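Local coordinates for protein Diedel (Drosophila melanogaster, PDB 3ZZO) that acts as a secreted cytokine that suppresses the immune deficiency pathway, promoting fly survival after Sindbis virus infection and limiting intestinal stem cell proliferation after bacterial infection, at residues V9-D14 against V21-N26; T34-A37 against A41-G44. All blocks are in the same frame, centred on the assembly; numbering follows the deposited sequence.

Overall arrangement
Both contacts are organised around strand 31-35, which lies between strands 24-25 and 6-13 in the antiparallel sheet. Across that strand, interaction 1 joins side chains of strand 6-13 to residues flanking strand 24-25, whereas interaction 2 pairs its last residues, and C36 just after them, with the loop that follows. Their centres lie about 14 Å apart, and interaction 2 is the more central, about 4 Å from the chain centre against about 11 Å for interaction 1. Three packing contacts connect them: R22 NE to L43 CD2 at 3.6 Å, R22 O to A41 CB at 3.7 Å and V9 CG2 to I35 CD1 at 3.9 Å. Along the chain, interaction 1 closes before interaction 2 opens.

Interaction 1: residues V9-D14 against V21-N26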
ATOM      1  N   VAL A   9       4.668   3.813  -1.937  1.00  6.49           N
ATOM      2  CA  VAL A   9       4.362   4.272  -3.264  1.00  6.74           C
ATOM      3  C   VAL A   9       4.242   5.779  -3.293  1.00  6.78           C
ATOM      4  O   VAL A   9       3.506   6.367  -2.491  1.00  7.64           O
ATOM      5  CB  VAL A   9       3.052   3.651  -3.772  1.00  7.03           C
ATOM      6  CG1 VAL A   9       2.733   4.090  -5.207  1.00  8.49           C
ATOM      7  CG2 VAL A   9       3.083   2.129  -3.672  1.00  8.20           C
ATOM      8  N   GLU A  10       4.984   6.422  -4.196  1.00  6.46           N
ATOM      9  CA  GLU A  10       4.833   7.850  -4.462  1.00  6.73           C
ATOM     10  C   GLU A  10       4.188   7.990  -5.824  1.00  7.09           C
ATOM     11  O   GLU A  10       4.548   7.287  -6.768  1.00  6.79           O
ATOM     12  CB  GLU A  10       6.188   8.572  -4.465  1.00  8.45           C
ATOM     13  CG  GLU A  10       6.862   8.565  -3.139  1.00 12.94           C
ATOM     14  CD  GLU A  10       8.159   9.392  -3.158  1.00 16.20           C
ATOM     15  OE1 GLU A  10       8.458  10.144  -4.128  1.00 21.22           O
ATOM     16  OE2 GLU A  10       8.953   9.223  -2.193  1.00 19.77           O
ATOM     17  N   PHE A  11       3.221   8.896  -5.929  1.00  6.55           N
ATOM     18  CA  PHE A  11       2.444   8.988  -7.161  1.00  6.80           C
ATOM     19  C   PHE A  11       1.804  10.359  -7.267  1.00  6.37           C
ATOM     20  O   PHE A  11       1.662  11.075  -6.261  1.00  7.76           O
ATOM     21  CB  PHE A  11       1.351   7.901  -7.170  1.00  6.59           C
ATOM     22  CG  PHE A  11       0.327   8.027  -6.052  1.00  6.66           C
ATOM     23  CD1 PHE A  11       0.599   7.517  -4.780  1.00  6.89           C
ATOM     24  CD2 PHE A  11      -0.890   8.658  -6.275  1.00  6.82           C
ATOM     25  CE1 PHE A  11      -0.328   7.679  -3.771  1.00  7.19           C
ATOM     26  CE2 PHE A  11      -1.822   8.811  -5.240  1.00  6.56           C
ATOM     27  CZ  PHE A  11      -1.529   8.315  -3.999  1.00  7.32           C
ATOM     28  N   LYS A  12       1.365  10.694  -8.456  1.00  7.26           N
ATOM     29  CA  LYS A  12       0.534  11.868  -8.695  1.00  7.41           C
ATOM     30  C   LYS A  12      -0.832  11.378  -9.161  1.00  7.60           C
ATOM     31  O   LYS A  12      -1.025  10.195  -9.428  1.00  7.82           O
ATOM     32  CB  LYS A  12       1.198  12.830  -9.670  1.00  7.75           C
ATOM     33  CG  LYS A  12       2.337  13.572  -9.011  1.00  9.49           C
ATOM     34  CD  LYS A  12       3.164  14.465  -9.973  1.00 11.29           C
ATOM     35  CE  LYS A  12       4.311  15.167  -9.226  1.00 13.34           C
ATOM     36  NZ  LYS A  12       5.236  15.829 -10.178  1.00 16.08           N
ATOM     37  N   MET A  13      -1.807  12.278  -9.179  1.00  7.85           N
ATOM     38  CA  MET A  13      -3.198  11.931  -9.470  1.00  8.71           C
ATOM     39  C   MET A  13      -3.749  12.901 -10.494  1.00  8.81           C
ATOM     40  O   MET A  13      -3.624  14.115 -10.341  1.00  9.58           O
ATOM     41  CB  MET A  13      -4.054  12.092  -8.173  1.00  9.70           C
ATOM     42  CG  MET A  13      -3.632  11.162  -7.073  1.00  9.44           C
ATOM     43  SD  MET A  13      -4.600  11.379  -5.594  1.00  9.33           S
ATOM     44  CE  MET A  13      -6.122  10.563  -6.084  1.00  9.26           C
ATOM     45  N   ASP A  14      -4.424  12.393 -11.495  1.00  9.09           N
ATOM     46  CA  ASP A  14      -5.089  13.258 -12.460  1.00 10.31           C
ATOM     47  C   ASP A  14      -6.371  13.866 -11.947  1.00  9.47           C
ATOM     48  O   ASP A  14      -6.745  14.968 -12.323  1.00 10.54           O
ATOM     49  CB  ASP A  14      -5.395  12.479 -13.725  1.00 11.59           C
ATOM     50  CG  ASP A  14      -4.153  12.025 -14.456  1.00 14.15           C
ATOM     51  OD1 ASP A  14      -3.102  12.715 -14.397  1.00 15.93           O
ATOM     52  OD2 ASP A  14      -4.251  10.938 -15.003  1.00 21.09           O
ATOM     53  N   VAL A  21      -7.633   8.507  -1.670  1.00  9.46           N
ATOM     54  CA  VAL A  21      -7.114   7.143  -1.790  1.00  9.90           C
ATOM     55  C   VAL A  21      -6.339   6.754  -0.549  1.00  8.83           C
ATOM     56  O   VAL A  21      -5.547   5.805  -0.566  1.00  9.89           O
ATOM     57  CB  VAL A  21      -6.313   6.953  -3.104  1.00  9.68           C
ATOM     58  CG1 VAL A  21      -7.182   7.179  -4.334  1.00 11.07           C
ATOM     59  CG2 VAL A  21      -5.051   7.841  -3.131  1.00  9.39           C
ATOM     60  N   ARG A  22      -6.607   7.468   0.561  1.00  9.30           N
ATOM     61  CA  ARG A  22      -6.001   7.173   1.876  1.00 10.29           C
ATOM     62  C   ARG A  22      -4.489   7.340   1.855  1.00  9.76           C
ATOM     63  O   ARG A  22      -3.778   6.648   2.562  1.00 11.31           O
ATOM     64  CB  ARG A  22      -6.454   5.797   2.406  1.00 12.45           C
ATOM     65  CG  ARG A  22      -7.912   5.734   2.749  1.00 17.80           C
ATOM     66  CD  ARG A  22      -8.194   4.494   3.596  1.00 22.26           C
ATOM     67  NE  ARG A  22      -7.324   4.423   4.763  1.00 24.94           N
ATOM     68  N   ALA A  23      -4.001   8.279   1.033  1.00  8.56           N
ATOM     69  CA  ALA A  23      -2.611   8.652   0.937  1.00  7.89           C
ATOM     70  C   ALA A  23      -2.419   9.963   1.639  1.00  8.80           C
ATOM     71  O   ALA A  23      -3.387  10.611   2.022  1.00 10.30           O
ATOM     72  CB  ALA A  23      -2.188   8.726  -0.524  1.00  8.08           C
ATOM     73  N   ILE A  24      -1.177  10.353   1.805  1.00  8.92           N
ATOM     74  CA  ILE A  24      -0.835  11.620   2.421  1.00 10.39           C
ATOM     75  C   ILE A  24      -0.165  12.543   1.423  1.00  9.63           C
ATOM     76  O   ILE A  24       0.509  12.121   0.475  1.00  9.08           O
ATOM     77  CB  ILE A  24       0.003  11.436   3.650  1.00 13.56           C
ATOM     78  CG1 ILE A  24       1.333  10.947   3.341  1.00 13.29           C
ATOM     79  CG2 ILE A  24      -0.692  10.552   4.674  1.00 17.10           C
ATOM     80  CD1 ILE A  24       2.308  10.941   4.536  1.00 18.92           C
ATOM     81  N   GLU A  25      -0.383  13.812   1.615  1.00 14.22           N
ATOM     82  CA  GLU A  25       0.250  14.807   0.801  1.00 14.65           C
ATOM     83  C   GLU A  25       1.742  14.777   0.920  1.00 15.89           C
ATOM     84  O   GLU A  25       2.286  14.694   2.008  1.00 19.65           O
ATOM     85  CB  GLU A  25      -0.201  16.198   1.214  1.00 19.49           C
ATOM     86  CG  GLU A  25      -1.491  16.584   0.705  1.00 22.42           C
ATOM     87  CD  GLU A  25      -1.495  16.841  -0.848  1.00 20.41           C
ATOM     88  OE1 GLU A  25      -0.431  17.086  -1.446  1.00 21.81           O
ATOM     89  OE2 GLU A  25      -2.595  16.703  -1.364  1.00 24.93           O
ATOM     90  N   ASN A  26       2.416  14.910  -0.219  1.00 13.96           N
ATOM     91  CA  ASN A  26       3.864  14.953  -0.254  1.00 17.08           C
ATOM     92  C   ASN A  26       4.229  16.044  -1.254  1.00 16.54           C
ATOM     93  O   ASN A  26       5.145  15.923  -1.965  1.00 16.70           O
ATOM     94  CB  ASN A  26       4.429  13.580  -0.658  1.00 18.00           C
ATOM     95  CG  ASN A  26       5.940  13.459  -0.522  1.00 22.98           C
ATOM     96  OD1 ASN A  26       6.567  12.754  -1.333  1.00 28.87           O
ATOM     97  ND2 ASN A  26       6.527  14.083   0.505  1.00 28.07           N
TER
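The backbones of E10-M13 and V21-N26 run 117° apart, and even the CA atoms of E10 and N26 stay 8.3 Å from each other, so side chains alone make the contact. F11 and V21 carry the larger shares. The CG of F11 sits between the backbone N and the carbonyl carbon (chi1 62°), and the far end of the ring, CZ, is the part that comes nearest to the second segment. A23 CB meets the ring at its edge, near the ring plane, 3.6 Å from F11 CZ. The small methyl suits this place because a broad ring edge can come close to it. V21 approaches from the opposite direction to F11 and at a slant to the ring, its CG2 lying 3.7 Å from F11 CZ. Its other branch, CG1, meets the methyl end of M13 tip to tip, with M13 CE 4.0 Å away; the bend at the end of the M13 chain brings that methyl toward V21. A branched valine can thus serve two apolar neighbours at once, one with each methyl.

Strand 31-35 lies between the two strands concerned, in the antiparallel sheet of the ferredoxin-like subdomain SD1. F11 rests on C31 and V33 of that middle strand, and F72 of the helix covering the sheet meets its ring edge-to-face. V21 and M13 also share Y79 as a neighbour, which extends the apolar cluster toward the loop before strand 81-89.

The other end of the contact is polar and looser. The extended side chain of E10 brings CD to 4.1 Å from N26 OD1, with carboxylate and amide planes 74° apart. N26 points toward strand 6-13, yet no hydrogen bond joins it to E10, whose carboxylate OE2 makes a salt bridge with K85 of strand 81-89.

Interaction 2: residues T34-A37 against A41-G44; sequences TICA and AQLG
T34 and Q42 hold this contact together with one backbone hydrogen bond, Q42 N to T34 O, 2.8 Å long and nearly straight at 164° about the hydrogen. The donor is tilted 17° from the carbonyl plane. The bond belongs to a single beta bridge between I35 and A41, formed where the chain leaves strand 31-35 of the ferredoxin-like subdomain and turns back in a short loop. The same carbonyl is approached by A41 CA, 3.3 Å from T34 O, in a CA-H...O contact.

Around this backbone pairing, the T34 and Q42 side chains point the same way. The trans chi1 of Q42 (179°) and the extended chain beyond it lay its side chain alongside T34, so that the amide OE1 comes 3.6 Å from T34 CG2. Glutamine suits the position: its methylenes pack while its amide reaches polar partners. C36 SG rests against the stem of that chain, 3.8 Å from Q42 CB, and its disulfide to C47 fixes the sulfur there. On the other side of the strand, I35 turns its side chain away from the loop, packing on V9 of strand 6-13.

Further out, R6 of strand 6-13 steadies the amide by donating NH1 to Q42 OE1. Within 41-44 itself, Q42 NE2 makes a weak, bent hydrogen bond of 3.0 Å to G44 O.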
ATOM      1  N   THR A  34       1.584   3.849   2.002  1.00  6.37           N
ATOM      2  CA  THR A  34       2.149   2.541   2.292  1.00  6.20           C
ATOM      3  C   THR A  34       1.010   1.555   2.119  1.00  6.23           C
ATOM      4  O   THR A  34      -0.004   1.682   2.804  1.00  6.63           O
ATOM      5  CB  THR A  34       2.715   2.476   3.706  1.00  7.25           C
ATOM      6  OG1 THR A  34       3.727   3.470   3.836  1.00  8.68           O
ATOM      7  CG2 THR A  34       3.326   1.150   3.998  1.00  8.17           C
ATOM      8  N   ILE A  35       1.185   0.570   1.228  1.00  6.10           N
ATOM      9  CA  ILE A  35       0.136  -0.379   0.885  1.00  6.05           C
ATOM     10  C   ILE A  35       0.533  -1.797   1.213  1.00  5.97           C
ATOM     11  O   ILE A  35       1.698  -2.157   1.311  1.00  6.36           O
ATOM     12  CB  ILE A  35      -0.218  -0.279  -0.628  1.00  5.89           C
ATOM     13  CG1 ILE A  35       0.971  -0.642  -1.525  1.00  6.40           C
ATOM     14  CG2 ILE A  35      -0.813   1.071  -0.956  1.00  6.95           C
ATOM     15  CD1 ILE A  35       0.624  -0.865  -2.987  1.00  7.32           C
ATOM     16  N   CYS A  36      -0.505  -2.628   1.337  1.00  6.01           N
ATOM     17  CA  CYS A  36      -0.385  -4.067   1.346  1.00  6.01           C
ATOM     18  C   CYS A  36      -0.616  -4.621  -0.063  1.00  6.29           C
ATOM     19  O   CYS A  36      -0.824  -3.852  -1.018  1.00  6.23           O
ATOM     20  CB  CYS A  36      -1.371  -4.672   2.358  1.00  6.19           C
ATOM     21  SG  CYS A  36      -1.142  -4.074   4.057  1.00  6.50           S
ATOM     22  N   ALA A  37      -0.577  -5.939  -0.199  1.00  6.86           N
ATOM     23  CA  ALA A  37      -0.682  -6.554  -1.534  1.00  7.34           C
ATOM     24  C   ALA A  37      -1.995  -6.309  -2.239  1.00  7.10           C
ATOM     25  O   ALA A  37      -2.041  -6.399  -3.459  1.00  7.92           O
ATOM     26  CB  ALA A  37      -0.409  -8.063  -1.443  1.00  8.15           C
ATOM     27  N   ALA A  41      -4.097   1.155   1.268  1.00  6.50           N
ATOM     28  CA  ALA A  41      -3.258   1.636   2.361  1.00  6.83           C
ATOM     29  C   ALA A  41      -3.284   0.614   3.508  1.00  7.53           C
ATOM     30  O   ALA A  41      -4.333   0.039   3.841  1.00  9.41           O
ATOM     31  CB  ALA A  41      -3.718   2.999   2.839  1.00  8.53           C
ATOM     32  N   GLN A  42      -2.127   0.418   4.137  1.00  7.33           N
ATOM     33  CA  GLN A  42      -2.040  -0.484   5.260  1.00  7.60           C
ATOM     34  C   GLN A  42      -2.815   0.045   6.455  1.00  7.57           C
ATOM     35  O   GLN A  42      -2.629   1.190   6.863  1.00  8.53           O
ATOM     36  CB  GLN A  42      -0.565  -0.681   5.590  1.00  7.60           C
ATOM     37  CG  GLN A  42      -0.317  -1.592   6.774  1.00  7.98           C
ATOM     38  CD  GLN A  42       1.140  -1.641   7.142  1.00 10.15           C
ATOM     39  OE1 GLN A  42       1.983  -0.983   6.522  1.00 17.66           O
ATOM     40  NE2 GLN A  42       1.462  -2.347   8.193  1.00 13.57           N
ATOM     41  N   LEU A  43      -3.672  -0.783   7.045  1.00  6.95           N
ATOM     42  CA  LEU A  43      -4.567  -0.374   8.117  1.00  7.15           C
ATOM     43  C   LEU A  43      -4.271  -0.952   9.470  1.00  6.96           C
ATOM     44  O   LEU A  43      -4.904  -0.542  10.431  1.00  8.76           O
ATOM     45  CB  LEU A  43      -6.022  -0.696   7.721  1.00  7.99           C
ATOM     46  CG  LEU A  43      -6.483  -0.165   6.362  1.00 11.26           C
ATOM     47  CD1 LEU A  43      -7.914  -0.568   6.078  1.00 13.41           C
ATOM     48  CD2 LEU A  43      -6.254   1.319   6.147  1.00 13.34           C
ATOM     49  N   GLY A  44      -3.379  -1.926   9.569  1.00  7.62           N
ATOM     50  CA  GLY A  44      -2.943  -2.519  10.835  1.00  7.28           C
ATOM     51  C   GLY A  44      -1.440  -2.389  11.000  1.00  7.00           C
ATOM     52  O   GLY A  44      -0.737  -1.834  10.153  1.00  7.77           O
TER